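Long-range contacts in bsobi restriction endonuclease (Geobacillus stearothermophilus, PDB 1DC1), which recognises the double-stranded DNA sequence 5'-CYCGRG-3' as a homodimer and cleaves it after the first C: residues T203-V211 / R263-K271; K276-I284 / S300-T308. One frame throughout, in Å; residues are numbered along the deposited sequence. Where two conformers were deposited one is given.

Contact 1: T203-V211 / R263-K271; sequences TVSLVKKNV and RIRNKFSEK. Unlike the reference sequence in segment 203-211: S205 (reference Pro). With nucleotides of chain A.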
loop_
_atom_site.group_PDB
_atom_site.type_symbol
_atom_site.label_atom_id
_atom_site.label_comp_id
_atom_site.label_asym_id
_atom_site.label_seq_id
_atom_site.Cartn_x
_atom_site.Cartn_y
_atom_site.Cartn_z
ATOM N N THR D 203 1.515 -13.533 -16.324
ATOM C CA THR D 203 2.914 -13.121 -16.359
ATOM C C THR D 203 3.230 -12.882 -17.831
ATOM O O THR D 203 3.015 -13.764 -18.654
ATOM C CB THR D 203 3.859 -14.193 -15.869
ATOM O OG1 THR D 203 3.569 -14.479 -14.498
ATOM C CG2 THR D 203 5.330 -13.686 -16.008
ATOM N N VAL D 204 3.715 -11.698 -18.168
ATOM C CA VAL D 204 4.027 -11.400 -19.552
ATOM C C VAL D 204 5.525 -11.553 -19.712
ATOM O O VAL D 204 6.332 -10.778 -19.180
ATOM C CB VAL D 204 3.574 -10.000 -19.906
ATOM C CG1 VAL D 204 3.953 -9.657 -21.355
ATOM C CG2 VAL D 204 2.092 -9.924 -19.718
ATOM N N SER D 205 5.891 -12.594 -20.444
ATOM C CA SER D 205 7.296 -12.915 -20.628
ATOM C C SER D 205 8.293 -11.869 -21.124
ATOM O O SER D 205 9.448 -11.903 -20.678
ATOM C CB SER D 205 7.427 -14.206 -21.423
ATOM O OG SER D 205 6.659 -15.199 -20.777
ATOM N N LEU D 206 7.887 -10.940 -21.990
ATOM C CA LEU D 206 8.820 -9.930 -22.465
ATOM C C LEU D 206 9.199 -8.968 -21.364
ATOM O O LEU D 206 10.357 -8.577 -21.275
ATOM C CB LEU D 206 8.194 -9.129 -23.601
ATOM C CG LEU D 206 8.621 -9.329 -25.049
ATOM C CD1 LEU D 206 8.423 -8.032 -25.792
ATOM C CD2 LEU D 206 10.066 -9.827 -25.116
ATOM N N VAL D 207 8.218 -8.540 -20.561
ATOM C CA VAL D 207 8.509 -7.614 -19.470
ATOM C C VAL D 207 8.881 -8.372 -18.225
ATOM O O VAL D 207 9.534 -7.802 -17.367
ATOM C CB VAL D 207 7.314 -6.668 -19.159
ATOM C CG1 VAL D 207 6.910 -5.960 -20.425
ATOM C CG2 VAL D 207 6.135 -7.440 -18.674
ATOM N N LYS D 208 8.493 -9.656 -18.128
ATOM C CA LYS D 208 8.794 -10.484 -16.952
ATOM C C LYS D 208 8.080 -9.886 -15.736
ATOM O O LYS D 208 8.661 -9.816 -14.630
ATOM C CB LYS D 208 10.311 -10.512 -16.629
ATOM C CG LYS D 208 11.181 -11.289 -17.643
ATOM C CD LYS D 208 12.660 -10.834 -17.629
ATOM C CE LYS D 208 12.911 -9.570 -18.503
ATOM N NZ LYS D 208 13.020 -8.269 -17.723
ATOM N N LYS D 209 6.851 -9.409 -15.961
ATOM C CA LYS D 209 6.027 -8.813 -14.903
ATOM C C LYS D 209 4.606 -9.287 -15.165
ATOM O O LYS D 209 4.255 -9.697 -16.287
ATOM C CB LYS D 209 6.104 -7.269 -14.942
ATOM C CG LYS D 209 7.524 -6.635 -14.668
ATOM C CD LYS D 209 7.897 -6.752 -13.180
ATOM C CE LYS D 209 9.385 -6.444 -12.870
ATOM N NZ LYS D 209 10.315 -7.608 -13.200
ATOM N N ASN D 210 3.821 -9.285 -14.109
ATOM C CA ASN D 210 2.428 -9.678 -14.186
ATOM C C ASN D 210 1.645 -8.482 -14.720
ATOM O O ASN D 210 2.041 -7.326 -14.486
ATOM C CB ASN D 210 2.006 -10.078 -12.787
ATOM C CG ASN D 210 2.651 -11.359 -12.348
ATOM O OD1 ASN D 210 2.476 -12.396 -12.980
ATOM N ND2 ASN D 210 3.416 -11.298 -11.272
ATOM N N VAL D 211 0.563 -8.754 -15.448
ATOM C CA VAL D 211 -0.291 -7.700 -15.998
ATOM C C VAL D 211 -1.728 -8.030 -15.634
ATOM O O VAL D 211 -2.153 -9.173 -15.718
ATOM C CB VAL D 211 -0.137 -7.577 -17.540
ATOM C CG1 VAL D 211 -0.929 -6.389 -18.010
ATOM C CG2 VAL D 211 1.385 -7.324 -17.926
ATOM N N ARG D 263 7.079 -0.036 -18.473
ATOM C CA ARG D 263 7.909 -1.226 -18.639
ATOM C C ARG D 263 7.368 -1.970 -19.882
ATOM O O ARG D 263 8.132 -2.417 -20.727
ATOM C CB ARG D 263 7.782 -2.146 -17.411
ATOM C CG ARG D 263 8.667 -1.720 -16.250
ATOM C CD ARG D 263 8.339 -2.458 -14.948
ATOM N NE ARG D 263 9.294 -2.191 -13.842
ATOM C CZ ARG D 263 9.210 -2.761 -12.625
ATOM N NH1 ARG D 263 8.234 -3.609 -12.349
ATOM N NH2 ARG D 263 10.123 -2.536 -11.687
ATOM N N ILE D 264 6.033 -2.089 -19.975
ATOM C CA ILE D 264 5.359 -2.791 -21.077
ATOM C C ILE D 264 5.678 -2.182 -22.440
ATOM O O ILE D 264 6.154 -2.880 -23.346
ATOM C CB ILE D 264 3.814 -2.817 -20.881
ATOM C CG1 ILE D 264 3.451 -3.806 -19.770
ATOM C CG2 ILE D 264 3.116 -3.237 -22.190
ATOM C CD1 ILE D 264 1.964 -3.700 -19.237
ATOM N N ARG D 265 5.426 -0.891 -22.562
ATOM C CA ARG D 265 5.679 -0.147 -23.779
ATOM C C ARG D 265 7.130 -0.211 -24.193
ATOM O O ARG D 265 7.414 -0.378 -25.382
ATOM C CB ARG D 265 5.277 1.304 -23.588
ATOM C CG ARG D 265 3.846 1.544 -23.901
ATOM C CD ARG D 265 3.460 3.008 -23.709
ATOM N NE ARG D 265 3.813 3.589 -22.412
ATOM C CZ ARG D 265 4.851 4.395 -22.203
ATOM N NH1 ARG D 265 5.661 4.724 -23.199
ATOM N NH2 ARG D 265 5.067 4.895 -21.000
ATOM N N ASN D 266 8.033 -0.087 -23.222
ATOM C CA ASN D 266 9.460 -0.120 -23.486
ATOM C C ASN D 266 9.881 -1.476 -24.053
ATOM O O ASN D 266 10.469 -1.543 -25.142
ATOM C CB ASN D 266 10.247 0.188 -22.196
ATOM C CG ASN D 266 10.281 1.707 -21.851
ATOM O OD1 ASN D 266 9.895 2.564 -22.657
ATOM N ND2 ASN D 266 10.749 2.025 -20.648
ATOM N N LYS D 267 9.560 -2.546 -23.336
ATOM C CA LYS D 267 9.937 -3.872 -23.770
ATOM C C LYS D 267 9.319 -4.248 -25.127
ATOM O O LYS D 267 9.996 -4.789 -26.021
ATOM C CB LYS D 267 9.526 -4.866 -22.702
ATOM C CG LYS D 267 10.451 -4.826 -21.524
ATOM C CD LYS D 267 11.879 -5.044 -21.999
ATOM C CE LYS D 267 12.821 -5.173 -20.833
ATOM N NZ LYS D 267 13.747 -6.324 -21.047
ATOM N N PHE D 268 8.029 -3.963 -25.298
ATOM C CA PHE D 268 7.400 -4.317 -26.564
ATOM C C PHE D 268 7.994 -3.523 -27.755
ATOM O O PHE D 268 8.246 -4.093 -28.811
ATOM C CB PHE D 268 5.846 -4.152 -26.506
ATOM C CG PHE D 268 5.111 -5.393 -25.999
ATOM C CD1 PHE D 268 5.002 -5.645 -24.616
ATOM C CD2 PHE D 268 4.662 -6.372 -26.889
ATOM C CE1 PHE D 268 4.464 -6.882 -24.125
ATOM C CE2 PHE D 268 4.127 -7.603 -26.432
ATOM C CZ PHE D 268 4.027 -7.864 -25.038
ATOM N N SER D 269 8.227 -2.226 -27.585
ATOM C CA SER D 269 8.757 -1.401 -28.649
ATOM C C SER D 269 10.086 -1.889 -29.128
ATOM O O SER D 269 10.377 -1.807 -30.320
ATOM C CB SER D 269 8.929 0.021 -28.185
ATOM O OG SER D 269 7.660 0.617 -28.144
ATOM N N GLU D 270 10.892 -2.357 -28.182
ATOM C CA GLU D 270 12.196 -2.900 -28.463
ATOM C C GLU D 270 12.078 -3.985 -29.487
ATOM O O GLU D 270 12.979 -4.186 -30.304
ATOM C CB GLU D 270 12.774 -3.516 -27.222
ATOM C CG GLU D 270 13.346 -2.510 -26.283
ATOM C CD GLU D 270 13.960 -3.197 -25.100
ATOM O OE1 GLU D 270 14.104 -4.452 -25.172
ATOM O OE2 GLU D 270 14.282 -2.490 -24.114
ATOM N N LYS D 271 10.967 -4.699 -29.414
ATOM C CA LYS D 271 10.696 -5.789 -30.326
ATOM C C LYS D 271 9.943 -5.299 -31.550
ATOM O O LYS D 271 9.519 -6.073 -32.405
ATOM C CB LYS D 271 9.848 -6.843 -29.628
ATOM C CG LYS D 271 10.690 -7.929 -28.999
ATOM C CD LYS D 271 11.982 -7.400 -28.309
ATOM C CE LYS D 271 12.918 -8.573 -27.897
ATOM N NZ LYS D 271 14.381 -8.287 -28.102
ATOM P P DC A 5 4.443 -7.055 -10.967
ATOM O OP1 DC A 5 4.954 -8.104 -11.885
ATOM O OP2 DC A 5 4.593 -5.650 -11.324
ATOM O "O5'" DC A 5 2.892 -7.363 -10.832
ATOM C "C5'" DC A 5 2.059 -6.611 -9.958
ATOM C "C4'" DC A 5 1.031 -7.518 -9.329
ATOM O "O4'" DC A 5 1.648 -8.380 -8.352
ATOM C "C3'" DC A 5 -0.038 -6.771 -8.545
ATOM O "O3'" DC A 5 -1.051 -6.294 -9.399
ATOM C "C2'" DC A 5 -0.537 -7.815 -7.575
ATOM C "C1'" DC A 5 0.760 -8.540 -7.252
ATOM N N1 DC A 5 1.439 -8.099 -6.007
ATOM C C2 DC A 5 0.866 -8.502 -4.781
ATOM O O2 DC A 5 -0.227 -9.138 -4.808
ATOM N N3 DC A 5 1.503 -8.186 -3.617
ATOM C C4 DC A 5 2.660 -7.495 -3.647
ATOM N N4 DC A 5 3.265 -7.240 -2.490
ATOM C C5 DC A 5 3.246 -7.054 -4.874
ATOM C C6 DC A 5 2.597 -7.364 -6.019
ATOM P P DA A 4 10.304 -9.208 -9.587
ATOM O OP1 DA A 4 10.533 -8.771 -11.021
ATOM O OP2 DA A 4 11.124 -8.594 -8.469
ATOM O "O5'" DA A 4 8.766 -8.956 -9.271
ATOM C "C5'" DA A 4 7.748 -9.483 -10.126
ATOM C "C4'" DA A 4 6.391 -9.180 -9.548
ATOM O "O4'" DA A 4 6.192 -9.993 -8.369
ATOM C "C3'" DA A 4 6.205 -7.718 -9.110
ATOM O "O3'" DA A 4 4.921 -7.221 -9.444
ATOM C "C2'" DA A 4 6.160 -7.829 -7.588
ATOM C "C1'" DA A 4 5.527 -9.200 -7.443
ATOM N N9 DA A 4 5.626 -9.840 -6.148
ATOM C C8 DA A 4 6.687 -9.854 -5.305
ATOM N N7 DA A 4 6.415 -10.378 -4.146
ATOM C C5 DA A 4 5.083 -10.772 -4.249
ATOM C C6 DA A 4 4.196 -11.397 -3.332
ATOM N N6 DA A 4 4.538 -11.697 -2.082
ATOM N N1 DA A 4 2.945 -11.687 -3.753
ATOM C C2 DA A 4 2.609 -11.354 -5.008
ATOM N N3 DA A 4 3.351 -10.761 -5.953
ATOM C C4 DA A 4 4.598 -10.488 -5.492
HETATM O O HOH W 1 12.727 -8.336 -23.058
#
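The turn of the hairpin 203-211 lies against the last turns of helix 247-270, and the two backbones come nearest where the CA atoms of V207 and K267 are 5.9 Å apart. V207 fills the middle: its CG1, anti to the carbonyl carbon (chi1 -55°), sits against the helix backbone, 3.6 Å from I264 CA and as near to K267 CB. One turn further along the helix L206 drops its CD1 onto F268, 4.1 Å from the ring centroid and almost exactly on the ring normal, a CH-pi contact. V204 meets the same ring differently, its CG1 in the ring plane at the CE1 edge. From the neighbouring strand V211 CG2 and I264 CD1 meet tip to tip.

The hairpin itself is a two-stranded antiparallel unit with a G1 beta bulge, K208 and K209 both facing V204, and its second strand also contacts the DNA. N210 N donates to OP1 of DC5 of chain A at 2.8 Å, nearly straight at 165°. K209 bends at chi2 and chi4, laying its CE over one face of the R263 guanidinium while its NZ is hydrogen-bonded to OP1 of DA4 of chain A, modelled so short that the exact length is doubtful, and also to K208 O and to S287 of the second subunit. At the edge of that guanidinium lies OP2 of DC5 of chain A. R263 forms salt bridges with E291 and D251 of the second subunit. A water bridges the segments, donating to L206 O and accepting from K267 NZ; K208 NZ and K267 NZ, like charges, stand 3.9 Å apart.

Contact 2: K276-I284 / S300-T308; sequences KTIFIGAAI and SLTNSANLT
T277 and T302 begin the pairing with both backbone and side chain. T277 N donates to T302 OG1 at 2.9 Å, close to straight (161°), because T302 OG1 lies beside the T302 N and anti to the carbonyl carbon (chi1 -44°), facing the neighbouring strand. In return T302 N donates to T277 O, which also takes a weak bond from N303 N. The next rung, F279 N to N303 O, is weak as well, at 3.3 Å.

F279 O is gripped twice: by A305 N, and by S304 OG, which donates at 2.8 Å from a position tilted out of the carbonyl plane. With chi1 at -179°, OG lies anti to the S304 N, which places it by F279 O and at the edge of the F279 ring. G281 N then donates to A305 O, and L307 N closes the series on G281 O.

These parallel strands are the two ends of a beta-alpha-beta unit with helix 286-298 between them, and 303-306 is an outermost strand of the chain's main mixed sheet. S304 and L301 touch I292 of that helix, whereas on the other face I278 and N303 pack against W319 and I280 against L316 of helix 310-321.

N306 organises the strand end. Its OD1 accepts from T308 N at 2.8 Å, in the carbonyl plane, which makes an Asx turn, and from T308 OG1 above that plane. Its ND2 is bonded to L17 O and T19 OG1, and its N to Q312. Apolar contacts fill in around the turn: L307 CB lies 3.8 Å from I280 CG2, and A282 CB lies 3.7 Å from T308 CG2.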
loop_
_atom_site.group_PDB
_atom_site.type_symbol
_atom_site.label_atom_id
_atom_site.label_comp_id
_atom_site.label_asym_id
_atom_site.label_seq_id
_atom_site.Cartn_x
_atom_site.Cartn_y
_atom_site.Cartn_z
ATOM N N LYS D 276 -1.915 -2.324 -27.665
ATOM C CA LYS D 276 -2.706 -1.218 -27.105
ATOM C C LYS D 276 -2.527 -1.277 -25.590
ATOM O O LYS D 276 -2.232 -2.338 -25.049
ATOM C CB LYS D 276 -4.208 -1.379 -27.413
ATOM C CG LYS D 276 -4.564 -1.268 -28.891
ATOM C CD LYS D 276 -6.030 -1.613 -29.063
ATOM C CE LYS D 276 -6.466 -1.543 -30.498
ATOM N NZ LYS D 276 -5.322 -1.385 -31.435
ATOM N N THR D 277 -2.683 -0.147 -24.914
ATOM C CA THR D 277 -2.562 -0.141 -23.454
ATOM C C THR D 277 -3.742 0.612 -22.859
ATOM O O THR D 277 -4.243 1.571 -23.442
ATOM C CB THR D 277 -1.243 0.517 -22.934
ATOM O OG1 THR D 277 -1.164 1.843 -23.435
ATOM C CG2 THR D 277 0.014 -0.326 -23.343
ATOM N N ILE D 278 -4.227 0.150 -21.711
ATOM C CA ILE D 278 -5.359 0.824 -21.073
ATOM C C ILE D 278 -5.155 0.907 -19.552
ATOM O O ILE D 278 -4.392 0.144 -18.965
ATOM C CB ILE D 278 -6.782 0.114 -21.380
ATOM C CG1 ILE D 278 -6.877 -1.264 -20.691
ATOM C CG2 ILE D 278 -7.033 0.002 -22.879
ATOM C CD1 ILE D 278 -8.241 -1.959 -20.886
ATOM N N PHE D 279 -5.836 1.878 -18.953
ATOM C CA PHE D 279 -5.855 2.070 -17.514
ATOM C C PHE D 279 -7.309 2.263 -17.103
ATOM O O PHE D 279 -7.998 3.141 -17.632
ATOM C CB PHE D 279 -5.082 3.299 -17.067
ATOM C CG PHE D 279 -5.144 3.500 -15.587
ATOM C CD1 PHE D 279 -4.313 2.757 -14.740
ATOM C CD2 PHE D 279 -6.094 4.352 -15.016
ATOM C CE1 PHE D 279 -4.431 2.849 -13.344
ATOM C CE2 PHE D 279 -6.215 4.454 -13.595
ATOM C CZ PHE D 279 -5.384 3.699 -12.778
ATOM N N ILE D 280 -7.780 1.445 -16.171
ATOM C CA ILE D 280 -9.151 1.557 -15.670
ATOM C C ILE D 280 -9.005 1.700 -14.163
ATOM O O ILE D 280 -8.328 0.911 -13.537
ATOM C CB ILE D 280 -9.976 0.271 -15.965
ATOM C CG1 ILE D 280 -10.005 0.010 -17.473
ATOM C CG2 ILE D 280 -11.377 0.364 -15.361
ATOM C CD1 ILE D 280 -10.488 -1.415 -17.833
ATOM N N GLY D 281 -9.627 2.722 -13.589
ATOM C CA GLY D 281 -9.515 2.906 -12.151
ATOM C C GLY D 281 -10.811 3.373 -11.506
ATOM O O GLY D 281 -11.523 4.148 -12.103
ATOM N N ALA D 282 -11.118 2.902 -10.295
ATOM C CA ALA D 282 -12.323 3.358 -9.592
ATOM C C ALA D 282 -12.066 4.696 -8.833
ATOM O O ALA D 282 -12.989 5.501 -8.652
ATOM C CB ALA D 282 -12.838 2.240 -8.618
ATOM N N ALA D 283 -10.826 4.929 -8.399
ATOM C CA ALA D 283 -10.439 6.161 -7.691
ATOM C C ALA D 283 -9.523 6.981 -8.601
ATOM O O ALA D 283 -8.340 6.672 -8.764
ATOM C CB ALA D 283 -9.718 5.812 -6.410
ATOM N N ILE D 284 -10.079 7.993 -9.234
ATOM C CA ILE D 284 -9.321 8.826 -10.145
ATOM C C ILE D 284 -9.477 10.282 -9.706
ATOM O O ILE D 284 -10.564 10.836 -9.689
ATOM C CB ILE D 284 -9.788 8.614 -11.654
ATOM C CG1 ILE D 284 -9.494 7.168 -12.083
ATOM C CG2 ILE D 284 -9.010 9.571 -12.623
ATOM C CD1 ILE D 284 -9.829 6.799 -13.562
ATOM N N SER D 300 0.111 7.605 -26.042
ATOM C CA SER D 300 0.864 6.645 -25.249
ATOM C C SER D 300 -0.086 5.672 -24.495
ATOM O O SER D 300 0.261 4.519 -24.269
ATOM C CB SER D 300 1.927 7.344 -24.361
ATOM O OG SER D 300 1.512 7.504 -23.040
ATOM N N LEU D 301 -1.290 6.108 -24.148
ATOM C CA LEU D 301 -2.281 5.206 -23.561
ATOM C C LEU D 301 -3.399 5.180 -24.624
ATOM O O LEU D 301 -3.775 6.219 -25.163
ATOM C CB LEU D 301 -2.787 5.758 -22.233
ATOM C CG LEU D 301 -3.443 4.927 -21.133
ATOM C CD1 LEU D 301 -2.523 3.811 -20.694
ATOM C CD2 LEU D 301 -3.811 5.890 -19.942
ATOM N N THR D 302 -3.911 3.995 -24.943
ATOM C CA THR D 302 -4.957 3.803 -25.952
ATOM C C THR D 302 -6.385 4.126 -25.499
ATOM O O THR D 302 -7.194 4.667 -26.266
ATOM C CB THR D 302 -4.953 2.359 -26.496
ATOM O OG1 THR D 302 -3.603 1.956 -26.741
ATOM C CG2 THR D 302 -5.731 2.282 -27.784
ATOM N N ASN D 303 -6.692 3.793 -24.247
ATOM C CA ASN D 303 -8.025 4.047 -23.716
ATOM C C ASN D 303 -7.995 4.013 -22.189
ATOM O O ASN D 303 -7.040 3.518 -21.567
ATOM C CB ASN D 303 -9.004 2.996 -24.263
ATOM C CG ASN D 303 -10.403 3.525 -24.418
ATOM O OD1 ASN D 303 -10.804 4.525 -23.796
ATOM N ND2 ASN D 303 -11.174 2.842 -25.240
ATOM N N SER D 304 -9.047 4.536 -21.585
ATOM C CA SER D 304 -9.134 4.570 -20.128
ATOM C C SER D 304 -10.580 4.719 -19.722
ATOM O O SER D 304 -11.399 5.224 -20.487
ATOM C CB SER D 304 -8.343 5.746 -19.580
ATOM O OG SER D 304 -8.389 5.813 -18.165
ATOM N N ALA D 305 -10.912 4.249 -18.526
ATOM C CA ALA D 305 -12.266 4.401 -18.045
ATOM C C ALA D 305 -12.269 4.478 -16.511
ATOM O O ALA D 305 -11.399 3.908 -15.857
ATOM C CB ALA D 305 -13.139 3.246 -18.508
ATOM N N ASN D 306 -13.207 5.247 -15.958
ATOM C CA ASN D 306 -13.361 5.294 -14.530
ATOM C C ASN D 306 -14.353 4.138 -14.259
ATOM O O ASN D 306 -15.509 4.151 -14.744
ATOM C CB ASN D 306 -13.977 6.595 -14.065
ATOM C CG ASN D 306 -14.113 6.635 -12.587
ATOM O OD1 ASN D 306 -14.743 5.763 -11.970
ATOM N ND2 ASN D 306 -13.500 7.630 -11.984
ATOM N N LEU D 307 -13.886 3.139 -13.498
ATOM C CA LEU D 307 -14.652 1.938 -13.178
ATOM C C LEU D 307 -15.977 2.200 -12.437
ATOM O O LEU D 307 -16.868 1.360 -12.478
ATOM C CB LEU D 307 -13.754 0.924 -12.413
ATOM C CG LEU D 307 -14.285 -0.506 -12.108
ATOM C CD1 LEU D 307 -14.370 -1.366 -13.378
ATOM C CD2 LEU D 307 -13.369 -1.201 -11.088
ATOM N N THR D 308 -16.137 3.343 -11.780
ATOM C CA THR D 308 -17.407 3.603 -11.083
ATOM C C THR D 308 -18.458 4.234 -12.015
ATOM O O THR D 308 -19.598 4.465 -11.601
ATOM C CB THR D 308 -17.219 4.538 -9.862
ATOM O OG1 THR D 308 -16.937 5.855 -10.314
ATOM C CG2 THR D 308 -16.064 4.038 -8.970
#

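How the contacts relate
The two contacts follow one another along the chain without overlapping, and strand 276-281 is the next element after helix 247-270. Their centres are 19 Å apart, yet in the conformer given R265 CD lies 3.6 Å from S300 O. Both border strand 235-242: I264 and V211 of contact 1 reach it, and strand 276-281 of contact 2 pairs with it in parallel. It carries E240 and K242, predicted magnesium-site residues. The side chain of I264 is about 4 Å from that of E240, and the F279 side chain is about 4 Å from that of E240 and about 3 Å from that of K242. Contact 1 bonds the DNA backbone directly; the nearest atom of contact 2 is about 6 Å from the bound nucleic acid.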